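Local structure of short-chain-enoyl-CoA hydratase (Clostridium acetobutylicum, 5Z7R) at residues 61-66 / 113-118; 128-133 / 177-182. The protein catalyses the reversible hydration of short-chain enoyl-CoA esters such as crotonyl-CoA to (3S)-3-hydroxyacyl-CoA. All blocks are in the same frame, centred on the assembly; numbering follows the deposited sequence.

Overall arrangement
Both contacts are buried, both are purely apolar across their two segments, and both use the four-stranded sheet of the crotonase fold. Contact 1 packs the edge strand 63-64 against helix 111-117, which carries E114; contact 2 brings strand 129-131 of the same sheet against the loop between helix 170-175 and strand 182-183. Their centres lie about 10 Å apart and they touch, C113 CB standing 3.4 Å from G131 O. Contact 1 sits nearer the chain centre, beside catalytic groups inferred by similarity. Contact 2 lies further out, and its loop continues to N180, held by a second subunit. R122 joins them, bonding to A116 O and L178 O.

Contact 1: 61-66 / 113-118; sequences SFVAGA and CEIAMS
F62 drives one corner of its ring into the notch between I115 and A116 on helix 111-117. The bump is CE2: it lies 3.5 Å from I115 CG2 and 3.8 Å from A116 CB, with CZ following a little further back. The two methyls that form the walls of the notch, I115 CG2 and A116 CB, are 4.8 Å apart. With CG anti to the backbone N (chi1 175°), the F62 side chain reaches out to the helix from the corner where the chain turns into strand 63-64. Its neighbour V63 fills in beside it, CG2 lying 3.9 Å above the F62 ring plane and offset toward the rim. The same methyl meets I115 CG2 at 4.4 Å, so this one branch of I115 touches both F62 and V63. I115 also packs against F90 and L93 of helix 76-95, and F62 rests on A108 of the neighbouring strand.

Along the helix, S118 OG bonds back to E114 O at 2.7 Å, the donor tilted 27° from the carbonyl plane. E114, the nucleophile by similarity, takes no part in the apolar fit; its OE2 receives the backbone N-H groups of F143 and G145, while OE1 lies close to E134. As in other crotonases, the loop after strand 63-64 and the start of helix 111-117 probably each lend a backbone N-H to the oxyanion hole. Across these two segments the contact is made by apolar side chains alone; the strand is also held by the backbone bonds of V63 to F107.

Contact 2: 128-133 / 177-182; sequences ARFGQP and GLVNKV
The F130 ring takes L178 over one of its faces: the leucine CG stands above that face, and CD2 comes in lower, at the end of the ring near the backbone. From there CD2 lies 3.5 Å from F130 CG, 3.5 Å from F130 CD2 and 3.6 Å from F130 CB, a single methyl resting where the ring joins its stem. At the far end, V179 approaches obliquely, its CG1 being 3.6 Å from F130 CZ and a little further from CE1. Both methyls, L178 CD2 and V179 CG1, stand on the same side of the ring plane, 5.6 Å from each other. Thus the ring lies across two successive side chains of the loop, one at its root and the other at its tip.

V179 presents CG1 because that methyl stands beside the backbone N, anti to the carbonyl carbon (chi1 -65°). F130 itself projects from strand 129-131 toward the loop and packs on I168 of the adjacent strand and on A173 of helix 170-175. V179 lies between L174 of helix 170-175 and R122 and A124 of strand 121-125, while L178 meets M117 of helix 111-117.

The contact joins the four-stranded sheet of the crotonase fold to the loop leading into 182-183, the last strand of the six-stranded sheet; the L178 side chain is about 10 Å from that of E114, the nucleophile by similarity. L178 O accepts R122 NE, and N180 ND2 is gripped by Q160 OE1 and G156 O of the second subunit. Backbone bonds of N180 with R122 and of K181 with A124 tie the loop to strand 121-125, whereas it meets strand 129-131 through apolar side chains alone.

Contact 1: 61-66 / 113-118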
ATOM      1  N   SER A  61     -23.431  -9.671  29.670  1.00 40.89           N
ATOM      2  CA  SER A  61     -22.143  -9.487  28.936  1.00 41.94           C
ATOM      3  C   SER A  61     -21.982 -10.248  27.663  1.00 38.18           C
ATOM      4  O   SER A  61     -22.315 -11.439  27.580  1.00 33.86           O
ATOM      5  CB  SER A  61     -20.921  -9.838  29.794  1.00 41.94           C
ATOM      6  OG  SER A  61     -20.229  -8.677  30.210  1.00 44.60           O
ATOM      7  N   PHE A  62     -21.421  -9.544  26.684  1.00 38.38           N
ATOM      8  CA  PHE A  62     -20.846 -10.187  25.521  1.00 35.71           C
ATOM      9  C   PHE A  62     -19.471 -10.727  25.957  1.00 35.89           C
ATOM     10  O   PHE A  62     -19.320 -11.921  26.147  1.00 38.17           O
ATOM     11  CB  PHE A  62     -20.764  -9.209  24.344  1.00 34.17           C
ATOM     12  CG  PHE A  62     -20.069  -9.767  23.143  1.00 30.78           C
ATOM     13  CD1 PHE A  62     -20.662 -10.764  22.382  1.00 31.08           C
ATOM     14  CD2 PHE A  62     -18.812  -9.310  22.788  1.00 29.30           C
ATOM     15  CE1 PHE A  62     -20.010 -11.281  21.285  1.00 32.28           C
ATOM     16  CE2 PHE A  62     -18.157  -9.822  21.708  1.00 28.93           C
ATOM     17  CZ  PHE A  62     -18.760 -10.793  20.945  1.00 31.33           C
ATOM     18  N   VAL A  63     -18.502  -9.843  26.010  1.00 34.07           N
ATOM     19  CA  VAL A  63     -17.232 -10.114  26.606  1.00 31.48           C
ATOM     20  C   VAL A  63     -16.816  -8.830  27.295  1.00 31.05           C
ATOM     21  O   VAL A  63     -16.639  -7.827  26.658  1.00 29.81           O
ATOM     22  CB  VAL A  63     -16.228 -10.548  25.523  1.00 32.51           C
ATOM     23  CG1 VAL A  63     -14.826 -10.638  26.051  1.00 31.59           C
ATOM     24  CG2 VAL A  63     -16.643 -11.847  24.877  1.00 31.43           C
ATOM     25  N   ALA A  64     -16.679  -8.859  28.600  1.00 32.84           N
ATOM     26  CA  ALA A  64     -16.197  -7.704  29.320  1.00 40.26           C
ATOM     27  C   ALA A  64     -14.696  -7.739  29.536  1.00 41.53           C
ATOM     28  O   ALA A  64     -14.230  -8.149  30.574  1.00 44.00           O
ATOM     29  CB  ALA A  64     -16.927  -7.553  30.632  1.00 43.25           C
ATOM     30  N   GLY A  65     -13.932  -7.300  28.565  1.00 42.24           N
ATOM     31  CA  GLY A  65     -12.506  -7.160  28.739  1.00 41.99           C
ATOM     32  C   GLY A  65     -11.635  -8.397  28.762  1.00 41.43           C
ATOM     33  O   GLY A  65     -12.018  -9.457  28.321  1.00 38.49           O
ATOM     34  N   ALA A  66     -10.435  -8.223  29.286  1.00 42.90           N
ATOM     35  CA  ALA A  66      -9.517  -9.329  29.457  1.00 47.20           C
ATOM     36  C   ALA A  66      -8.974  -9.291  30.877  1.00 46.37           C
ATOM     37  O   ALA A  66      -8.958  -8.225  31.512  1.00 48.46           O
ATOM     38  CB  ALA A  66      -8.397  -9.287  28.402  1.00 46.57           C
ATOM     39  N   CYS A 113     -14.767  -5.709  22.660  1.00 26.90           N
ATOM     40  CA  CYS A 113     -14.947  -4.879  21.491  1.00 26.21           C
ATOM     41  C   CYS A 113     -14.097  -5.418  20.356  1.00 24.47           C
ATOM     42  O   CYS A 113     -14.585  -5.639  19.237  1.00 22.24           O
ATOM     43  CB  CYS A 113     -14.539  -3.462  21.799  1.00 28.37           C
ATOM     44  SG  CYS A 113     -15.195  -2.346  20.557  1.00 29.53           S
ATOM     45  N   GLU A 114     -12.834  -5.720  20.670  1.00 25.22           N
ATOM     46  CA  GLU A 114     -11.880  -6.202  19.643  1.00 23.95           C
ATOM     47  C   GLU A 114     -12.290  -7.511  19.038  1.00 23.18           C
ATOM     48  O   GLU A 114     -12.176  -7.678  17.822  1.00 23.79           O
ATOM     49  CB  GLU A 114     -10.445  -6.246  20.176  1.00 25.36           C
ATOM     50  CG  GLU A 114      -9.896  -4.862  20.561  1.00 26.34           C
ATOM     51  CD  GLU A 114      -8.665  -4.933  21.457  1.00 27.35           C
ATOM     52  OE1 GLU A 114      -8.734  -5.581  22.529  1.00 27.41           O
ATOM     53  OE2 GLU A 114      -7.622  -4.353  21.093  1.00 24.95           O
ATOM     54  N   ILE A 115     -12.837  -8.442  19.824  1.00 22.86           N
ATOM     55  CA  ILE A 115     -13.253  -9.690  19.204  1.00 23.17           C
ATOM     56  C   ILE A 115     -14.449  -9.472  18.292  1.00 22.35           C
ATOM     57  O   ILE A 115     -14.549 -10.059  17.202  1.00 23.98           O
ATOM     58  CB  ILE A 115     -13.511 -10.838  20.225  1.00 26.35           C
ATOM     59  CG1 ILE A 115     -13.580 -12.186  19.486  1.00 27.31           C
ATOM     60  CG2 ILE A 115     -14.775 -10.610  21.065  1.00 26.55           C
ATOM     61  CD1 ILE A 115     -13.203 -13.364  20.365  1.00 29.25           C
ATOM     62  N   ALA A 116     -15.361  -8.616  18.721  1.00 23.50           N
ATOM     63  CA  ALA A 116     -16.569  -8.347  17.945  1.00 23.25           C
ATOM     64  C   ALA A 116     -16.174  -7.687  16.604  1.00 24.47           C
ATOM     65  O   ALA A 116     -16.717  -8.039  15.542  1.00 23.55           O
ATOM     66  CB  ALA A 116     -17.528  -7.472  18.742  1.00 22.01           C
ATOM     67  N   MET A 117     -15.193  -6.777  16.652  1.00 26.14           N
ATOM     68  CA  MET A 117     -14.704  -6.085  15.421  1.00 24.12           C
ATOM     69  C   MET A 117     -13.998  -7.028  14.486  1.00 24.97           C
ATOM     70  O   MET A 117     -13.815  -6.711  13.309  1.00 25.52           O
ATOM     71  CB  MET A 117     -13.757  -4.976  15.782  1.00 23.76           C
ATOM     72  CG  MET A 117     -14.460  -3.892  16.547  1.00 24.23           C
ATOM     73  SD  MET A 117     -13.619  -2.332  16.686  1.00 25.90           S
ATOM     74  CE  MET A 117     -12.378  -2.571  17.948  1.00 25.12           C
ATOM     75  N   SER A 118     -13.638  -8.205  14.997  1.00 24.72           N
ATOM     76  CA  SER A 118     -12.957  -9.209  14.212  1.00 24.86           C
ATOM     77  C   SER A 118     -13.898 -10.152  13.531  1.00 25.56           C
ATOM     78  O   SER A 118     -13.450 -11.002  12.786  1.00 29.08           O
ATOM     79  CB  SER A 118     -11.976 -10.013  15.090  1.00 27.04           C
ATOM     80  OG  SER A 118     -11.116  -9.157  15.849  1.00 25.80           O
TER

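Contact 2: 128-133 / 177-182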
ATOM      1  N   ALA A 128     -26.448  -3.428  24.962  1.00 31.83           N
ATOM      2  CA  ALA A 128     -24.996  -3.503  24.747  1.00 33.53           C
ATOM      3  C   ALA A 128     -24.316  -2.166  24.964  1.00 33.35           C
ATOM      4  O   ALA A 128     -24.930  -1.121  24.839  1.00 33.25           O
ATOM      5  CB  ALA A 128     -24.660  -4.076  23.379  1.00 32.37           C
ATOM      6  N   ARG A 129     -23.051  -2.235  25.373  1.00 36.58           N
ATOM      7  CA  ARG A 129     -22.143  -1.082  25.419  1.00 36.78           C
ATOM      8  C   ARG A 129     -20.810  -1.422  24.746  1.00 33.84           C
ATOM      9  O   ARG A 129     -20.367  -2.565  24.781  1.00 30.70           O
ATOM     10  CB  ARG A 129     -21.873  -0.668  26.857  1.00 40.60           C
ATOM     11  CG  ARG A 129     -23.125  -0.356  27.639  1.00 44.38           C
ATOM     12  CD  ARG A 129     -22.771   0.479  28.846  1.00 47.22           C
ATOM     13  NE  ARG A 129     -23.910   1.269  29.308  1.00 52.09           N
ATOM     14  CZ  ARG A 129     -23.840   2.549  29.664  1.00 56.47           C
ATOM     15  NH1 ARG A 129     -24.933   3.165  30.087  1.00 58.89           N
ATOM     16  NH2 ARG A 129     -22.689   3.226  29.588  1.00 58.29           N
ATOM     17  N   PHE A 130     -20.171  -0.430  24.137  1.00 33.83           N
ATOM     18  CA  PHE A 130     -18.893  -0.647  23.445  1.00 32.39           C
ATOM     19  C   PHE A 130     -17.894   0.334  23.974  1.00 30.50           C
ATOM     20  O   PHE A 130     -18.256   1.417  24.397  1.00 31.03           O
ATOM     21  CB  PHE A 130     -19.007  -0.486  21.923  1.00 30.00           C
ATOM     22  CG  PHE A 130     -19.891  -1.488  21.280  1.00 30.09           C
ATOM     23  CD1 PHE A 130     -21.266  -1.356  21.341  1.00 30.63           C
ATOM     24  CD2 PHE A 130     -19.366  -2.577  20.630  1.00 30.65           C
ATOM     25  CE1 PHE A 130     -22.087  -2.292  20.741  1.00 30.71           C
ATOM     26  CE2 PHE A 130     -20.187  -3.515  20.037  1.00 28.73           C
ATOM     27  CZ  PHE A 130     -21.537  -3.376  20.084  1.00 28.28           C
ATOM     28  N   GLY A 131     -16.630  -0.063  23.944  1.00 30.52           N
ATOM     29  CA  GLY A 131     -15.562   0.768  24.485  1.00 31.68           C
ATOM     30  C   GLY A 131     -14.202   0.124  24.473  1.00 29.42           C
ATOM     31  O   GLY A 131     -14.068  -1.072  24.194  1.00 26.82           O
ATOM     32  N   GLN A 132     -13.210   0.958  24.773  1.00 30.52           N
ATOM     33  CA  GLN A 132     -11.790   0.578  24.796  1.00 31.14           C
ATOM     34  C   GLN A 132     -11.171   1.213  26.025  1.00 30.00           C
ATOM     35  O   GLN A 132     -10.635   2.302  25.950  1.00 31.21           O
ATOM     36  CB  GLN A 132     -11.036   1.097  23.559  1.00 29.22           C
ATOM     37  CG  GLN A 132     -11.374   0.438  22.230  1.00 27.97           C
ATOM     38  CD  GLN A 132     -11.075  -1.052  22.167  1.00 30.42           C
ATOM     39  OE1 GLN A 132     -10.279  -1.594  22.941  1.00 29.87           O
ATOM     40  NE2 GLN A 132     -11.706  -1.721  21.216  1.00 31.23           N
ATOM     41  N   PRO A 133     -11.205   0.514  27.170  1.00 30.39           N
ATOM     42  CA  PRO A 133     -10.736   1.150  28.407  1.00 29.70           C
ATOM     43  C   PRO A 133      -9.211   1.299  28.492  1.00 30.08           C
ATOM     44  O   PRO A 133      -8.693   1.994  29.404  1.00 32.53           O
ATOM     45  CB  PRO A 133     -11.229   0.194  29.505  1.00 29.44           C
ATOM     46  CG  PRO A 133     -12.070  -0.829  28.849  1.00 28.32           C
ATOM     47  CD  PRO A 133     -11.678  -0.855  27.402  1.00 28.96           C
ATOM     48  N   GLY A 177     -21.832   3.184  12.759  1.00 23.84           N
ATOM     49  CA  GLY A 177     -21.574   1.994  11.955  1.00 21.85           C
ATOM     50  C   GLY A 177     -20.808   0.872  12.667  1.00 21.01           C
ATOM     51  O   GLY A 177     -20.510  -0.132  12.056  1.00 20.08           O
ATOM     52  N   LEU A 178     -20.480   1.023  13.944  1.00 20.09           N
ATOM     53  CA  LEU A 178     -19.818  -0.060  14.674  1.00 22.04           C
ATOM     54  C   LEU A 178     -20.634  -1.331  14.567  1.00 24.45           C
ATOM     55  O   LEU A 178     -20.087  -2.438  14.345  1.00 22.72           O
ATOM     56  CB  LEU A 178     -19.634   0.317  16.144  1.00 22.17           C
ATOM     57  CG  LEU A 178     -18.818  -0.671  16.961  1.00 23.45           C
ATOM     58  CD1 LEU A 178     -17.523  -1.046  16.263  1.00 23.31           C
ATOM     59  CD2 LEU A 178     -18.502  -0.090  18.335  1.00 24.02           C
ATOM     60  N   VAL A 179     -21.965  -1.165  14.721  1.00 26.65           N
ATOM     61  CA  VAL A 179     -22.915  -2.247  14.442  1.00 26.69           C
ATOM     62  C   VAL A 179     -23.836  -1.920  13.281  1.00 27.65           C
ATOM     63  O   VAL A 179     -24.047  -0.748  12.993  1.00 26.59           O
ATOM     64  CB  VAL A 179     -23.775  -2.586  15.665  1.00 28.77           C
ATOM     65  CG1 VAL A 179     -22.870  -3.143  16.758  1.00 29.04           C
ATOM     66  CG2 VAL A 179     -24.566  -1.366  16.163  1.00 28.39           C
ATOM     67  N   ASN A 180     -24.346  -2.989  12.646  1.00 28.58           N
ATOM     68  CA  ASN A 180     -25.329  -2.961  11.584  1.00 30.11           C
ATOM     69  C   ASN A 180     -26.797  -2.916  12.044  1.00 33.17           C
ATOM     70  O   ASN A 180     -27.660  -2.529  11.284  1.00 30.79           O
ATOM     71  CB  ASN A 180     -25.164  -4.198  10.718  1.00 29.07           C
ATOM     72  CG  ASN A 180     -23.844  -4.240   9.995  1.00 29.53           C
ATOM     73  OD1 ASN A 180     -23.098  -3.252   9.945  1.00 30.70           O
ATOM     74  ND2 ASN A 180     -23.548  -5.393   9.407  1.00 29.63           N
ATOM     75  N   LYS A 181     -27.087  -3.362  13.262  1.00 38.22           N
ATOM     76  CA  LYS A 181     -28.456  -3.355  13.796  1.00 36.05           C
ATOM     77  C   LYS A 181     -28.496  -3.364  15.301  1.00 34.05           C
ATOM     78  O   LYS A 181     -27.615  -3.901  15.980  1.00 32.53           O
ATOM     79  CB  LYS A 181     -29.211  -4.588  13.372  1.00 41.57           C
ATOM     80  CG  LYS A 181     -29.533  -4.730  11.907  1.00 48.06           C
ATOM     81  CD  LYS A 181     -30.704  -5.701  11.780  1.00 56.38           C
ATOM     82  CE  LYS A 181     -30.987  -6.068  10.332  1.00 62.80           C
ATOM     83  NZ  LYS A 181     -30.020  -7.089   9.842  1.00 64.99           N
ATOM     84  N   VAL A 182     -29.544  -2.768  15.827  1.00 35.49           N
ATOM     85  CA  VAL A 182     -29.872  -2.892  17.243  1.00 37.72           C
ATOM     86  C   VAL A 182     -31.275  -3.504  17.301  1.00 36.07           C
ATOM     87  O   VAL A 182     -32.127  -3.163  16.490  1.00 37.93           O
ATOM     88  CB  VAL A 182     -29.720  -1.549  17.963  1.00 36.12           C
ATOM     89  CG1 VAL A 182     -29.950  -1.680  19.463  1.00 37.14           C
ATOM     90  CG2 VAL A 182     -28.322  -1.016  17.701  1.00 36.40           C
TER